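Local coordinates for LP1413 - SCCmec type IV-encoded DNA binding protein (Staphylococcus aureus, PDB 6BTC) that binds DNA, apparently single-stranded, and is encoded by a type IV staphylococcal cassette chromosome (SCCmec) element, at residues T27-E32 and F65-K71. Residues are numbered along the deposited sequence; the frame is centred on the assembly and turned at random.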
loop_
_atom_site.group_PDB
_atom_site.type_symbol
_atom_site.label_atom_id
_atom_site.label_comp_id
_atom_site.label_asym_id
_atom_site.label_seq_id
_atom_site.Cartn_x
_atom_site.Cartn_y
_atom_site.Cartn_z
ATOM N N THR A 27 4.667 -1.746 -11.465
ATOM C CA THR A 27 4.035 -2.744 -10.612
ATOM C C THR A 27 4.741 -2.816 -9.263
ATOM O O THR A 27 5.930 -2.525 -9.151
ATOM C CB THR A 27 4.041 -4.129 -11.266
ATOM O OG1 THR A 27 5.375 -4.650 -11.329
ATOM C CG2 THR A 27 3.456 -4.068 -12.662
ATOM N N PHE A 28 3.992 -3.198 -8.230
ATOM C CA PHE A 28 4.544 -3.266 -6.884
ATOM C C PHE A 28 3.645 -4.120 -5.996
ATOM O O PHE A 28 2.455 -4.312 -6.276
ATOM C CB PHE A 28 4.707 -1.872 -6.282
ATOM C CG PHE A 28 3.407 -1.136 -6.100
ATOM C CD1 PHE A 28 2.865 -0.404 -7.140
ATOM C CD2 PHE A 28 2.728 -1.184 -4.893
ATOM C CE1 PHE A 28 1.672 0.275 -6.990
ATOM C CE2 PHE A 28 1.530 -0.514 -4.734
ATOM C CZ PHE A 28 0.999 0.218 -5.782
ATOM N N THR A 29 4.245 -4.634 -4.926
ATOM C CA THR A 29 3.549 -5.311 -3.838
ATOM C C THR A 29 3.658 -4.502 -2.552
ATOM O O THR A 29 4.467 -3.574 -2.423
ATOM C CB THR A 29 4.123 -6.701 -3.572
ATOM O OG1 THR A 29 5.413 -6.568 -2.957
ATOM C CG2 THR A 29 4.239 -7.500 -4.848
ATOM N N TYR A 30 2.830 -4.882 -1.581
ATOM C CA TYR A 30 2.890 -4.242 -0.272
ATOM C C TYR A 30 4.269 -4.412 0.361
ATOM O O TYR A 30 4.818 -3.462 0.934
ATOM C CB TYR A 30 1.814 -4.821 0.646
ATOM C CG TYR A 30 2.000 -4.418 2.085
ATOM C CD1 TYR A 30 1.737 -3.121 2.491
ATOM C CD2 TYR A 30 2.462 -5.325 3.031
ATOM C CE1 TYR A 30 1.908 -2.734 3.797
ATOM C CE2 TYR A 30 2.640 -4.950 4.349
ATOM C CZ TYR A 30 2.362 -3.654 4.723
ATOM O OH TYR A 30 2.534 -3.262 6.021
ATOM N N GLY A 31 4.835 -5.620 0.284
ATOM C CA GLY A 31 6.116 -5.878 0.913
ATOM C C GLY A 31 7.253 -5.083 0.304
ATOM O O GLY A 31 8.198 -4.713 1.002
ATOM N N GLU A 32 7.187 -4.808 -1.001
ATOM C CA GLU A 32 8.211 -3.974 -1.618
ATOM C C GLU A 32 8.169 -2.560 -1.060
ATOM O O GLU A 32 9.216 -1.959 -0.797
ATOM C CB GLU A 32 8.040 -3.972 -3.132
ATOM C CG GLU A 32 8.434 -5.301 -3.755
ATOM C CD GLU A 32 8.050 -5.410 -5.211
ATOM O OE1 GLU A 32 7.381 -4.485 -5.730
ATOM O OE2 GLU A 32 8.423 -6.427 -5.832
ATOM N N PHE A 65 -4.858 2.864 -9.095
ATOM C CA PHE A 65 -4.235 1.561 -8.925
ATOM C C PHE A 65 -5.186 0.492 -9.427
ATOM O O PHE A 65 -6.398 0.666 -9.401
ATOM C CB PHE A 65 -3.895 1.243 -7.455
ATOM C CG PHE A 65 -3.115 2.318 -6.752
ATOM C CD1 PHE A 65 -1.759 2.446 -6.943
ATOM C CD2 PHE A 65 -3.736 3.165 -5.862
ATOM C CE1 PHE A 65 -1.027 3.431 -6.271
ATOM C CE2 PHE A 65 -3.018 4.147 -5.188
ATOM C CZ PHE A 65 -1.655 4.275 -5.399
ATOM N N LYS A 66 -4.627 -0.629 -9.859
ATOM C CA LYS A 66 -5.422 -1.814 -10.101
ATOM C C LYS A 66 -4.573 -3.040 -9.806
ATOM O O LYS A 66 -3.344 -2.970 -9.722
ATOM C CB LYS A 66 -5.952 -1.850 -11.537
ATOM C CG LYS A 66 -4.904 -2.099 -12.590
ATOM C CD LYS A 66 -5.477 -1.892 -13.989
ATOM C CE LYS A 66 -4.426 -2.113 -15.079
ATOM N NZ LYS A 66 -4.967 -1.798 -16.446
ATOM N N ILE A 67 -5.253 -4.168 -9.652
ATOM C CA ILE A 67 -4.609 -5.452 -9.417
ATOM C C ILE A 67 -4.356 -6.105 -10.764
ATOM O O ILE A 67 -5.252 -6.148 -11.618
ATOM C CB ILE A 67 -5.493 -6.346 -8.528
ATOM C CG1 ILE A 67 -5.751 -5.669 -7.184
ATOM C CG2 ILE A 67 -4.854 -7.710 -8.328
ATOM C CD1 ILE A 67 -6.746 -6.410 -6.307
ATOM N N VAL A 68 -3.144 -6.628 -10.962
ATOM C CA VAL A 68 -2.749 -7.179 -12.255
ATOM C C VAL A 68 -2.346 -8.640 -12.182
ATOM O O VAL A 68 -2.198 -9.275 -13.236
ATOM C CB VAL A 68 -1.610 -6.355 -12.902
ATOM C CG1 VAL A 68 -2.112 -4.986 -13.278
ATOM C CG2 VAL A 68 -0.420 -6.235 -11.978
ATOM N N GLY A 69 -2.184 -9.199 -10.996
ATOM C CA GLY A 69 -1.706 -10.565 -10.851
ATOM C C GLY A 69 -1.171 -10.786 -9.446
ATOM O O GLY A 69 -1.607 -10.143 -8.496
ATOM N N THR A 70 -0.212 -11.693 -9.346
ATOM C CA THR A 70 0.442 -11.966 -8.079
ATOM C C THR A 70 1.943 -12.044 -8.305
ATOM O O THR A 70 2.412 -12.296 -9.419
ATOM C CB THR A 70 -0.040 -13.279 -7.450
ATOM O OG1 THR A 70 0.353 -14.363 -8.295
ATOM C CG2 THR A 70 -1.551 -13.285 -7.293
ATOM N N LYS A 71 2.692 -11.856 -7.218
ATOM C CA LYS A 71 4.149 -11.927 -7.249
ATOM C C LYS A 71 4.623 -12.424 -5.894
ATOM O O LYS A 71 4.395 -11.759 -4.880
ATOM C CB LYS A 71 4.749 -10.559 -7.559
ATOM C CG LYS A 71 6.241 -10.543 -7.794
ATOM C CD LYS A 71 6.727 -9.101 -7.942
ATOM C CE LYS A 71 8.207 -9.031 -8.278
ATOM N NZ LYS A 71 8.661 -7.614 -8.434
HETATM O O HOH W 1 7.847 -4.650 -8.501
#
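Strand 27-28 and the start of helix 30-34 meet strand 65-71 through side chains and one bridging water. In the small antiparallel sheet, strand 74-79 lies between the two strands and bonds by its backbone to both: F28 pairs with Y77, V68 with L76. The order helix, short strand, two helices, then a β-hairpin matches a winged-helix domain. On the inner face, the CA-to-CB bond of F28 points away from strand 65-71, but the p rotamer swings the ring back. F28 CZ lies 3.7 Å from F65 CD1, which sits at the edge of the F28 ring. The pair is oblique, with centroids 5.9 Å apart and planes at 78°. F65 also packs edge-to-face on F20 of helix 6-21, joining sheet to helices. At the other end, T29 is the N-cap of helix 30-34 and forms a capping box with E32. E32 N donates to T29 OG1 (3.2 Å), and T29 N donates to E32 OE1 (3.2 Å). This uses OE1, while OE2 takes the salt bridge from K71. The K71 side chain is fully extended, with all four chi angles t. It runs past T29, whose CG2 is 4.1 Å from K71 CB. T27 CG2 only grazes V68 CG2 at 4.5 Å. Water 1 donates to T27 O (2.9 Å) and E32 OE1 (2.8 Å), and K71 NZ donates to it weakly. The direct link is K71 NZ to E32 OE2, 2.9 Å.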